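Local coordinates for CCHC-type domain-containing protein (Trypanosoma brucei brucei, PDB 7C45) that binds single-stranded RNA and probably trims guide RNA from its 3' end as a metal-dependent exonuclease of the RNase D type, at residues Q125-A130 with V213-L218; T129-K134 with K206-D211; S137-S142 with V243-L248; Y146-V151 with L196-Y201. One frame throughout, in Å; residues are numbered along the deposited sequence.

Overall arrangement
All four contacts involve helices or the loops beside them. Contacts 1 and 2 both use helix 124-136. Contact 1 is a buried helix pair held by branched aliphatic groups and one phenyl ring. Contact 2, about 8 Å away between centres, carries the same packing outward, where a lysine and a proline lie at the solvent side. Contact 3 differs most: hydrogen bonds join the loop after helix 124-136 to the stretch that leads into helix 245-251. Contact 4 is again apolar and lies nearest the centre of the chain. F128 packs on its helix 144-152. Residues of contacts 1, 3 and 4 also touch the RNA of chain B.

Contact 1: Q125-A130 with V213-L218; sequences QVFFTA and VAVERL. With nucleotides of chain B.
Helix 124-136 belongs to the DEDD-type exonuclease fold, and the later helix 212-226 packs across it. Their short axes run 9.8 Å apart at 122°. Between the two helices the contact is apolar.

A CH-pi contact forms the centre. V215 CG2 sits over the middle of one face of the F127 ring, 3.9 Å from its centroid and 8° off the ring normal. The other branch, V215 CG1, lies anti to its backbone N and reaches F127 CA at 3.8 Å. The two methyls of V215 thus cover F127 from its ring face to its CA. L122 of the edge strand 121-123 touches both residues.

Aliphatic contacts fill the rest. A130 CB meets V215 CG2 one helical turn after V126. L218, set at a slant to V126, also packs on W247 and L248 of helix 245-251.

Polar bonding goes to the RNA. Q125 is extended away from the helix pair, and its NE2 donates to O2' of U8 of chain B at 2.8 Å and 159°. A bond from R141 to OE1 and one from NE2 to S142 O fix the amide.

The tightest pair is V126 CG1 against L218 CD2 at 3.4 Å, shorter than usual for two methyl carbons.

Contact 2: T129-K134 with K206-D211; sequences TAIQWK and KDVPVD
I131 and V210 form the centre of this helix-to-loop packing, in which the connection between helices 182-202 and 212-226 is laid against helix 124-136 of the RNase D-type exonuclease fold. Their CA atoms are 6.0 Å apart, the nearest pair across the two segments. The two side chains meet at a slant. V210 CG2 lies anti to its own carbonyl carbon and faces the helix backbone, 3.8 Å from I131 CA. The same methyl is 3.7 Å from A130 O. The other branch, V210 CG1, lies anti to its backbone N and is turned to A130 CB, so the two methyls of one valine meet neighbouring residues of the helix.

I131 CG1 lies beside the backbone N (chi1 -69°), and the chain continues extended to CD1 (chi2 170°). This brings CD1 to V208 CG1 at 3.7 Å, with the two side chains roughly perpendicular. I131 CG2 makes a looser contact with P209 CG at 4.4 Å.

K134 runs alongside V210, pointing the other way. Its chain is extended as far as CE and then bends at chi4 (76°). The aliphatic part does the touching: CD is 3.1 Å from P209 O and 3.8 Å from V210 CG2. No hydrogen bond joins the two segments. K134 and P209 lie at the solvent side, while A130 and V210 are buried.

D211 takes the N-cap position of helix 212-226. On helix 124-136, W133 packs against helix 245-251. I252, just after that helix, touches both A130 and V210.

Contact 3: S137-S142 with V243-L248; sequences SVNRRS and VNRAWL. With nucleotides of chain B.
N139 is gripped by two hydrogen bonds to V243. Its carbonyl O accepts from V243 N at 2.8 Å, nearly along the C=O axis. Its side chain returns a bond from ND2 to V243 O, also 2.8 Å, with the donor above the carbonyl plane. The crowded chi1 of 74° puts CG between the backbone N and carbonyl carbon, and E242 OE1 takes a further bond from ND2.

The R245 guanidinium lies over this amide, the planes 31° apart, with ND2 3.7 Å from its plane. L248 CD1 packs on N139 CB at 3.6 Å. Nearby, V243 CG2 sits over a face of the R141 guanidinium. R141 is held by E242 O, a salt bridge to D237 and a bond to Q125. N244 OD1 caps helix 245-251 by accepting from W247 N.

The loop's other side meets U6 of chain B. S142 OG accepts from U6 N3 at 2.7 Å and 165°. The extended R140 lays its guanidinium over the base, and U6 C5 is 3.3 Å from that plane.

The loop thus forms part of the RNA-binding surface. The bond from U6 N3 to S142, with R140 over the base, is consistent with a site that recognises uracil.

Contact 4: Y146-V151 with L196-Y201; sequences YVLKSV and LLLSNY. With nucleotides of chain B.
Helices 144-152 and 182-202 run side by side at 39°, their short axes 10.7 Å apart. L198 is the central side chain of the tight part. Its CG lies anti to the carbonyl carbon (chi1 -79°), so the two methyls reach toward helix 144-152. L148 stands roughly perpendicular to it, with CD2 3.8 Å from L198 CG. L198 CD2 lies 3.8 Å from V151 CG1. V151 CG1 also presses on Y201 CB at 3.4 Å, the closest approach between the segments. V151 and Y201 lie alongside, pointing opposite ways. This tight pair is at the partly exposed end, and helix 4-12 covers Y201 further out.

Other contacts are looser. V147 CG1 is 4.2 Å from L198 CD1, and L148 CD2 is 4.1 Å from L197 CD1.

Y146, also partly exposed, turns to the RNA. Its ring stacks face to face on the uracil of U6 of chain B, with U6 N3 3.4 Å above its centre. R292 of the second zinc knuckle makes a cation-pi contact with Y146.

L148 also packs by H194, and D191 of helix 182-202 binds calcium. The side chain of L148 is about 11 Å from a calcium ion. This helix pair is thus part of the DEDD exonuclease fold, near its metal site.

Contact 1: Q125-A130 with V213-L218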
# COMPACT_ATOMS: atom_id res chain seq x y z
N GLN A 125 -1.49 3.95 1.70
CA GLN A 125 -0.94 4.15 3.04
C GLN A 125 -1.00 5.61 3.42
O GLN A 125 -1.42 5.96 4.54
CB GLN A 125 0.51 3.66 3.11
CG GLN A 125 1.08 3.66 4.52
CD GLN A 125 2.57 3.38 4.55
OE1 GLN A 125 3.35 4.08 3.92
NE2 GLN A 125 2.97 2.32 5.25
N VAL A 126 -0.58 6.49 2.50
CA VAL A 126 -0.68 7.93 2.71
C VAL A 126 -2.13 8.34 2.94
O VAL A 126 -2.43 9.17 3.81
CB VAL A 126 -0.04 8.69 1.53
CG1 VAL A 126 -0.24 10.18 1.67
CG2 VAL A 126 1.46 8.39 1.47
N PHE A 127 -3.06 7.79 2.14
CA PHE A 127 -4.49 8.05 2.34
C PHE A 127 -4.89 7.76 3.79
O PHE A 127 -5.51 8.61 4.46
CB PHE A 127 -5.33 7.20 1.37
CG PHE A 127 -6.63 7.85 0.92
CD1 PHE A 127 -7.44 8.50 1.82
CD2 PHE A 127 -7.00 7.82 -0.41
CE1 PHE A 127 -8.65 9.09 1.41
CE2 PHE A 127 -8.19 8.43 -0.85
CZ PHE A 127 -9.01 9.07 0.08
N PHE A 128 -4.52 6.59 4.30
CA PHE A 128 -4.88 6.25 5.67
C PHE A 128 -4.23 7.19 6.66
O PHE A 128 -4.88 7.64 7.61
CB PHE A 128 -4.50 4.80 5.98
CG PHE A 128 -5.01 4.31 7.31
CD1 PHE A 128 -6.33 3.91 7.45
CD2 PHE A 128 -4.19 4.27 8.42
CE1 PHE A 128 -6.81 3.46 8.67
CE2 PHE A 128 -4.66 3.82 9.64
CZ PHE A 128 -5.96 3.41 9.76
N THR A 129 -2.95 7.52 6.45
CA THR A 129 -2.31 8.50 7.34
C THR A 129 -3.02 9.85 7.28
O THR A 129 -3.23 10.48 8.32
CB THR A 129 -0.83 8.64 6.99
OG1 THR A 129 -0.20 7.39 7.24
CG2 THR A 129 -0.18 9.71 7.86
N ALA A 130 -3.42 10.30 6.09
CA ALA A 130 -4.06 11.61 5.96
C ALA A 130 -5.35 11.66 6.75
O ALA A 130 -5.70 12.71 7.32
CB ALA A 130 -4.32 11.92 4.48
N VAL A 213 -8.73 13.69 -4.24
CA VAL A 213 -7.89 14.59 -5.04
C VAL A 213 -6.73 15.13 -4.21
O VAL A 213 -5.59 15.24 -4.68
CB VAL A 213 -8.75 15.73 -5.61
CG1 VAL A 213 -7.86 16.78 -6.18
CG2 VAL A 213 -9.69 15.23 -6.68
N ALA A 214 -7.01 15.47 -2.94
CA ALA A 214 -5.95 15.94 -2.06
C ALA A 214 -4.87 14.88 -1.90
O ALA A 214 -3.67 15.20 -1.94
CB ALA A 214 -6.52 16.30 -0.69
N VAL A 215 -5.27 13.63 -1.71
CA VAL A 215 -4.28 12.58 -1.51
C VAL A 215 -3.56 12.28 -2.83
O VAL A 215 -2.38 11.92 -2.83
CB VAL A 215 -4.94 11.32 -0.93
CG1 VAL A 215 -3.89 10.27 -0.64
CG2 VAL A 215 -5.69 11.67 0.35
N GLU A 216 -4.24 12.44 -3.95
CA GLU A 216 -3.56 12.27 -5.24
C GLU A 216 -2.45 13.29 -5.38
O GLU A 216 -1.34 12.96 -5.82
CB GLU A 216 -4.56 12.40 -6.40
CG GLU A 216 -5.42 11.18 -6.65
CD GLU A 216 -6.41 11.39 -7.82
OE1 GLU A 216 -6.82 12.53 -8.04
OE2 GLU A 216 -6.72 10.41 -8.52
N ARG A 217 -2.72 14.55 -5.01
CA ARG A 217 -1.72 15.60 -5.10
C ARG A 217 -0.57 15.34 -4.13
O ARG A 217 0.61 15.51 -4.48
CB ARG A 217 -2.36 16.97 -4.84
CG ARG A 217 -3.35 17.39 -5.93
CD ARG A 217 -2.69 17.46 -7.29
NE ARG A 217 -2.74 16.18 -7.99
CZ ARG A 217 -1.79 15.71 -8.80
NH1 ARG A 217 -1.95 14.53 -9.39
NH2 ARG A 217 -0.68 16.41 -9.02
N LEU A 218 -0.90 14.88 -2.93
CA LEU A 218 0.14 14.56 -1.97
C LEU A 218 0.99 13.39 -2.46
O LEU A 218 2.22 13.43 -2.39
CB LEU A 218 -0.49 14.27 -0.61
CG LEU A 218 0.42 13.77 0.52
CD1 LEU A 218 1.60 14.73 0.79
CD2 LEU A 218 -0.41 13.58 1.79
P U B 8 6.31 -0.64 10.86
OP1 U B 8 7.68 -0.53 11.40
OP2 U B 8 5.19 -0.18 11.71
O5' U B 8 6.34 0.09 9.46
C5' U B 8 5.20 0.76 8.95
C4' U B 8 5.47 1.29 7.58
O4' U B 8 6.58 2.22 7.62
C3' U B 8 5.88 0.28 6.53
O3' U B 8 4.76 -0.39 5.99
C2' U B 8 6.62 1.13 5.51
O2' U B 8 5.70 1.87 4.70
C1' U B 8 7.32 2.13 6.43
N1 U B 8 8.70 1.71 6.80
C2 U B 8 9.70 1.96 5.91
O2 U B 8 9.48 2.45 4.82
N3 U B 8 10.96 1.57 6.33
C4 U B 8 11.25 1.01 7.56
O4 U B 8 12.41 0.71 7.84
C5 U B 8 10.14 0.81 8.44
C6 U B 8 8.92 1.17 8.04

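Contact 2: T129-K134 with K206-D211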
# COMPACT_ATOMS: atom_id res chain seq x y z
N THR A 129 -2.95 7.52 6.45
CA THR A 129 -2.31 8.50 7.34
C THR A 129 -3.02 9.85 7.28
O THR A 129 -3.23 10.48 8.32
CB THR A 129 -0.83 8.64 6.99
OG1 THR A 129 -0.20 7.39 7.24
CG2 THR A 129 -0.18 9.71 7.86
N ALA A 130 -3.42 10.30 6.09
CA ALA A 130 -4.06 11.61 5.96
C ALA A 130 -5.35 11.66 6.75
O ALA A 130 -5.70 12.71 7.32
CB ALA A 130 -4.32 11.92 4.48
N ILE A 131 -6.06 10.54 6.80
CA ILE A 131 -7.27 10.45 7.61
C ILE A 131 -6.92 10.62 9.08
O ILE A 131 -7.55 11.40 9.81
CB ILE A 131 -7.99 9.12 7.34
CG1 ILE A 131 -8.56 9.13 5.91
CG2 ILE A 131 -9.09 8.84 8.38
CD1 ILE A 131 -9.09 7.78 5.45
N GLN A 132 -5.91 9.88 9.55
CA GLN A 132 -5.48 10.03 10.94
C GLN A 132 -4.99 11.44 11.23
O GLN A 132 -5.15 11.93 12.35
CB GLN A 132 -4.38 9.04 11.30
CG GLN A 132 -4.71 7.65 10.89
CD GLN A 132 -6.10 7.25 11.29
OE1 GLN A 132 -6.51 7.41 12.45
NE2 GLN A 132 -6.84 6.75 10.34
N TRP A 133 -4.35 12.08 10.26
CA TRP A 133 -3.91 13.45 10.43
C TRP A 133 -5.09 14.39 10.60
O TRP A 133 -5.12 15.21 11.52
CB TRP A 133 -3.05 13.87 9.24
CG TRP A 133 -2.69 15.32 9.28
CD1 TRP A 133 -3.25 16.34 8.55
CD2 TRP A 133 -1.74 15.91 10.14
NE1 TRP A 133 -2.66 17.53 8.89
CE2 TRP A 133 -1.74 17.30 9.86
CE3 TRP A 133 -0.87 15.41 11.10
CZ2 TRP A 133 -0.89 18.18 10.53
CZ3 TRP A 133 -0.04 16.28 11.75
CH2 TRP A 133 -0.07 17.65 11.47
N LYS A 134 -6.07 14.32 9.69
CA LYS A 134 -7.22 15.22 9.75
C LYS A 134 -7.99 15.04 11.06
O LYS A 134 -8.47 16.02 11.64
CB LYS A 134 -8.15 14.98 8.56
CG LYS A 134 -9.41 15.81 8.60
CD LYS A 134 -10.11 15.79 7.28
CE LYS A 134 -11.31 16.71 7.30
NZ LYS A 134 -10.81 18.11 7.20
N LYS A 206 -18.13 8.41 -0.04
CA LYS A 206 -18.62 9.72 0.36
C LYS A 206 -18.31 10.02 1.83
O LYS A 206 -18.06 11.18 2.17
CB LYS A 206 -20.13 9.81 0.10
N ASP A 207 -18.28 9.00 2.68
CA ASP A 207 -18.11 9.21 4.12
C ASP A 207 -16.65 9.11 4.60
O ASP A 207 -16.42 9.05 5.81
CB ASP A 207 -18.99 8.22 4.87
CG ASP A 207 -20.47 8.36 4.52
OD1 ASP A 207 -20.89 7.82 3.48
OD2 ASP A 207 -21.20 9.03 5.27
N VAL A 208 -15.68 9.10 3.69
CA VAL A 208 -14.27 9.23 4.10
C VAL A 208 -13.99 10.72 4.19
O VAL A 208 -14.32 11.45 3.25
CB VAL A 208 -13.33 8.50 3.12
CG1 VAL A 208 -11.86 8.89 3.34
CG2 VAL A 208 -13.48 7.02 3.29
N PRO A 209 -13.37 11.22 5.26
CA PRO A 209 -13.29 12.67 5.49
C PRO A 209 -12.13 13.40 4.82
O PRO A 209 -11.96 14.61 5.06
CB PRO A 209 -13.14 12.74 7.01
CG PRO A 209 -12.37 11.55 7.34
CD PRO A 209 -12.80 10.47 6.38
N VAL A 210 -11.31 12.72 4.02
CA VAL A 210 -10.26 13.35 3.24
C VAL A 210 -10.58 13.14 1.76
O VAL A 210 -11.03 12.06 1.37
CB VAL A 210 -8.88 12.78 3.60
CG1 VAL A 210 -7.80 13.44 2.78
CG2 VAL A 210 -8.62 13.01 5.08
N ASP A 211 -10.36 14.18 0.96
CA ASP A 211 -10.68 14.15 -0.47
C ASP A 211 -9.64 13.34 -1.24
O ASP A 211 -8.44 13.49 -1.01
CB ASP A 211 -10.71 15.58 -1.03
CG ASP A 211 -11.83 16.43 -0.44
OD1 ASP A 211 -12.94 15.91 -0.27
OD2 ASP A 211 -11.59 17.64 -0.17

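Contact 3: S137-S142 with V243-L248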
# COMPACT_ATOMS: atom_id res chain seq x y z
N SER A 137 -4.23 14.54 14.16
CA SER A 137 -2.87 15.08 14.04
C SER A 137 -1.82 13.98 14.20
O SER A 137 -0.73 14.21 14.71
CB SER A 137 -2.61 16.21 15.04
OG SER A 137 -3.49 17.29 14.84
N VAL A 138 -2.17 12.78 13.75
CA VAL A 138 -1.27 11.64 13.72
C VAL A 138 -0.72 11.52 12.30
O VAL A 138 -1.49 11.51 11.33
CB VAL A 138 -2.01 10.36 14.14
CG1 VAL A 138 -1.23 9.12 13.72
CG2 VAL A 138 -2.26 10.36 15.66
N ASN A 139 0.62 11.45 12.19
CA ASN A 139 1.29 11.31 10.89
C ASN A 139 2.01 9.97 10.73
O ASN A 139 2.84 9.83 9.84
CB ASN A 139 2.28 12.45 10.65
CG ASN A 139 3.54 12.33 11.49
OD1 ASN A 139 3.51 11.80 12.60
ND2 ASN A 139 4.66 12.81 10.94
N ARG A 140 1.68 8.99 11.55
CA ARG A 140 2.28 7.66 11.45
C ARG A 140 1.89 6.95 10.15
O ARG A 140 0.75 7.00 9.72
CB ARG A 140 1.82 6.83 12.65
CG ARG A 140 2.29 5.41 12.71
CD ARG A 140 1.82 4.80 14.02
NE ARG A 140 2.51 3.56 14.33
CZ ARG A 140 2.53 3.01 15.54
NH1 ARG A 140 3.18 1.88 15.75
NH2 ARG A 140 1.90 3.61 16.55
N ARG A 141 2.86 6.26 9.56
CA ARG A 141 2.60 5.29 8.50
C ARG A 141 2.35 3.93 9.13
O ARG A 141 3.23 3.38 9.80
CB ARG A 141 3.77 5.20 7.52
CG ARG A 141 4.01 6.43 6.68
CD ARG A 141 5.22 6.18 5.77
NE ARG A 141 5.55 7.33 4.94
CZ ARG A 141 5.08 7.52 3.72
NH1 ARG A 141 4.28 6.61 3.16
NH2 ARG A 141 5.42 8.60 3.05
N SER A 142 1.17 3.38 8.90
CA SER A 142 0.84 2.06 9.41
C SER A 142 1.09 1.01 8.35
O SER A 142 1.01 1.27 7.15
CB SER A 142 -0.61 2.02 9.89
OG SER A 142 -0.74 2.86 11.02
N VAL A 243 4.72 10.35 7.77
CA VAL A 243 4.48 11.24 6.65
C VAL A 243 4.80 12.64 7.13
O VAL A 243 4.30 13.08 8.17
CB VAL A 243 3.02 11.15 6.15
CG1 VAL A 243 2.75 12.22 5.13
CG2 VAL A 243 2.74 9.77 5.58
N ASN A 244 5.68 13.31 6.39
CA ASN A 244 6.08 14.69 6.61
C ASN A 244 4.89 15.56 7.03
O ASN A 244 3.91 15.65 6.31
CB ASN A 244 6.68 15.17 5.27
CG ASN A 244 7.25 16.52 5.34
OD1 ASN A 244 6.56 17.46 5.67
ND2 ASN A 244 8.55 16.65 5.03
N ARG A 245 4.96 16.16 8.24
CA ARG A 245 3.85 17.00 8.71
C ARG A 245 3.64 18.23 7.84
O ARG A 245 2.50 18.65 7.62
CB ARG A 245 4.05 17.43 10.16
CG ARG A 245 4.07 16.31 11.14
CD ARG A 245 3.93 16.82 12.57
NE ARG A 245 3.93 15.70 13.50
CZ ARG A 245 5.03 15.05 13.86
NH1 ARG A 245 4.95 14.03 14.71
NH2 ARG A 245 6.22 15.43 13.40
N ALA A 246 4.73 18.84 7.35
CA ALA A 246 4.55 20.02 6.51
C ALA A 246 3.78 19.69 5.24
O ALA A 246 2.93 20.47 4.81
CB ALA A 246 5.91 20.64 6.18
N TRP A 247 4.05 18.53 4.62
CA TRP A 247 3.27 18.15 3.45
C TRP A 247 1.81 17.89 3.81
O TRP A 247 0.91 18.22 3.05
CB TRP A 247 3.88 16.94 2.76
CG TRP A 247 5.14 17.26 2.05
CD1 TRP A 247 5.81 18.46 2.04
CD2 TRP A 247 5.89 16.38 1.21
NE1 TRP A 247 6.94 18.36 1.27
CE2 TRP A 247 7.01 17.10 0.75
CE3 TRP A 247 5.72 15.06 0.82
CZ2 TRP A 247 7.96 16.53 -0.09
CZ3 TRP A 247 6.67 14.49 -0.01
CH2 TRP A 247 7.77 15.22 -0.45
N LEU A 248 1.56 17.27 4.97
CA LEU A 248 0.19 17.06 5.41
C LEU A 248 -0.53 18.39 5.59
O LEU A 248 -1.67 18.57 5.12
CB LEU A 248 0.18 16.26 6.71
CG LEU A 248 0.45 14.76 6.55
CD1 LEU A 248 0.76 14.08 7.86
CD2 LEU A 248 -0.71 14.06 5.89
P U B 6 1.53 -1.37 19.71
OP1 U B 6 2.44 -2.44 20.15
OP2 U B 6 1.96 0.04 19.78
O5' U B 6 1.12 -1.62 18.20
C5' U B 6 0.57 -2.86 17.78
C4' U B 6 0.74 -3.04 16.29
O4' U B 6 -0.12 -2.11 15.59
C3' U B 6 2.15 -2.79 15.76
O3' U B 6 2.35 -3.62 14.63
C2' U B 6 2.07 -1.34 15.28
O2' U B 6 3.00 -0.97 14.29
C1' U B 6 0.65 -1.29 14.75
N1 U B 6 0.07 0.06 14.76
C2 U B 6 -0.05 0.69 13.54
O2 U B 6 0.30 0.18 12.49
N3 U B 6 -0.63 1.93 13.59
C4 U B 6 -1.05 2.59 14.71
O4 U B 6 -1.54 3.71 14.58
C5 U B 6 -0.87 1.87 15.94
C6 U B 6 -0.32 0.65 15.94

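Contact 4: Y146-V151 with L196-Y201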
# COMPACT_ATOMS: atom_id res chain seq x y z
N TYR A 146 -2.26 -3.60 9.75
CA TYR A 146 -3.04 -2.66 10.55
C TYR A 146 -4.06 -1.91 9.70
O TYR A 146 -5.21 -1.71 10.13
CB TYR A 146 -2.09 -1.66 11.22
CG TYR A 146 -2.79 -0.72 12.18
CD1 TYR A 146 -3.40 0.44 11.73
CD2 TYR A 146 -2.83 -1.00 13.53
CE1 TYR A 146 -4.04 1.28 12.61
CE2 TYR A 146 -3.45 -0.15 14.42
CZ TYR A 146 -4.06 0.99 13.95
OH TYR A 146 -4.69 1.84 14.83
N VAL A 147 -3.67 -1.46 8.51
CA VAL A 147 -4.62 -0.74 7.68
C VAL A 147 -5.73 -1.66 7.22
O VAL A 147 -6.90 -1.28 7.20
CB VAL A 147 -3.92 -0.08 6.48
CG1 VAL A 147 -4.97 0.61 5.61
CG2 VAL A 147 -2.89 0.88 6.96
N LEU A 148 -5.38 -2.89 6.85
CA LEU A 148 -6.40 -3.84 6.42
C LEU A 148 -7.45 -4.04 7.51
O LEU A 148 -8.65 -3.99 7.24
CB LEU A 148 -5.74 -5.17 6.03
CG LEU A 148 -5.37 -5.29 4.57
CD1 LEU A 148 -4.64 -6.61 4.37
CD2 LEU A 148 -6.61 -5.21 3.69
N LYS A 149 -7.01 -4.22 8.76
CA LYS A 149 -7.92 -4.47 9.87
C LYS A 149 -8.79 -3.26 10.17
O LYS A 149 -10.01 -3.37 10.33
CB LYS A 149 -7.12 -4.89 11.10
CG LYS A 149 -7.92 -5.23 12.34
CD LYS A 149 -7.06 -6.07 13.28
CE LYS A 149 -7.23 -5.69 14.75
NZ LYS A 149 -8.62 -5.83 15.21
N SER A 150 -8.17 -2.09 10.23
CA SER A 150 -8.92 -0.89 10.57
C SER A 150 -9.88 -0.48 9.46
O SER A 150 -10.98 -0.00 9.74
CB SER A 150 -7.97 0.25 10.91
OG SER A 150 -8.69 1.46 10.97
N VAL A 151 -9.49 -0.65 8.20
CA VAL A 151 -10.33 -0.17 7.10
C VAL A 151 -11.33 -1.23 6.64
O VAL A 151 -12.50 -0.92 6.42
CB VAL A 151 -9.47 0.30 5.92
CG1 VAL A 151 -10.35 0.59 4.75
CG2 VAL A 151 -8.67 1.54 6.31
N LEU A 196 -6.10 -3.34 -3.99
CA LEU A 196 -7.28 -3.08 -4.80
C LEU A 196 -8.53 -3.11 -3.93
O LEU A 196 -9.41 -2.25 -4.06
CB LEU A 196 -7.36 -4.09 -5.96
CG LEU A 196 -8.46 -3.85 -7.00
CD1 LEU A 196 -8.20 -2.58 -7.78
CD2 LEU A 196 -8.62 -5.05 -7.95
N LEU A 197 -8.62 -4.04 -3.00
CA LEU A 197 -9.82 -4.08 -2.18
C LEU A 197 -9.88 -2.87 -1.25
O LEU A 197 -10.96 -2.33 -1.00
CB LEU A 197 -9.91 -5.39 -1.42
CG LEU A 197 -9.11 -5.72 -0.17
CD1 LEU A 197 -9.78 -5.19 1.11
CD2 LEU A 197 -8.91 -7.22 -0.09
N LEU A 198 -8.71 -2.43 -0.74
CA LEU A 198 -8.69 -1.24 0.11
C LEU A 198 -9.16 -0.01 -0.63
O LEU A 198 -9.76 0.89 -0.02
CB LEU A 198 -7.28 -1.00 0.64
CG LEU A 198 -6.93 -1.91 1.83
CD1 LEU A 198 -5.44 -1.80 2.16
CD2 LEU A 198 -7.80 -1.59 3.06
N SER A 199 -8.87 0.08 -1.93
CA SER A 199 -9.31 1.23 -2.71
C SER A 199 -10.83 1.32 -2.73
O SER A 199 -11.37 2.42 -2.82
CB SER A 199 -8.77 1.18 -4.14
OG SER A 199 -9.38 0.11 -4.86
N ASN A 200 -11.51 0.18 -2.63
CA ASN A 200 -12.98 0.20 -2.62
C ASN A 200 -13.51 0.87 -1.36
O ASN A 200 -14.60 1.45 -1.38
CB ASN A 200 -13.53 -1.22 -2.71
CG ASN A 200 -13.42 -1.81 -4.11
OD1 ASN A 200 -13.34 -1.07 -5.10
ND2 ASN A 200 -13.43 -3.13 -4.19
N TYR A 201 -12.76 0.80 -0.27
CA TYR A 201 -13.20 1.41 0.96
C TYR A 201 -12.80 2.88 1.05
O TYR A 201 -13.53 3.67 1.64
CB TYR A 201 -12.61 0.67 2.16
CG TYR A 201 -13.17 -0.70 2.39
CD1 TYR A 201 -12.65 -1.82 1.73
CD2 TYR A 201 -14.21 -0.90 3.28
CE1 TYR A 201 -13.15 -3.07 1.95
CE2 TYR A 201 -14.72 -2.15 3.50
CZ TYR A 201 -14.18 -3.23 2.85
OH TYR A 201 -14.69 -4.47 3.09
P U B 6 1.53 -1.37 19.71
OP1 U B 6 2.44 -2.44 20.15
OP2 U B 6 1.96 0.04 19.78
O5' U B 6 1.12 -1.62 18.20
C5' U B 6 0.57 -2.86 17.78
C4' U B 6 0.74 -3.04 16.29
O4' U B 6 -0.12 -2.11 15.59
C3' U B 6 2.15 -2.79 15.76
O3' U B 6 2.35 -3.62 14.63
C2' U B 6 2.07 -1.34 15.28
O2' U B 6 3.00 -0.97 14.29
C1' U B 6 0.65 -1.29 14.75
N1 U B 6 0.07 0.06 14.76
C2 U B 6 -0.05 0.69 13.54
O2 U B 6 0.30 0.18 12.49
N3 U B 6 -0.63 1.93 13.59
C4 U B 6 -1.05 2.59 14.71
O4 U B 6 -1.54 3.71 14.58
C5 U B 6 -0.87 1.87 15.94
C6 U B 6 -0.32 0.65 15.94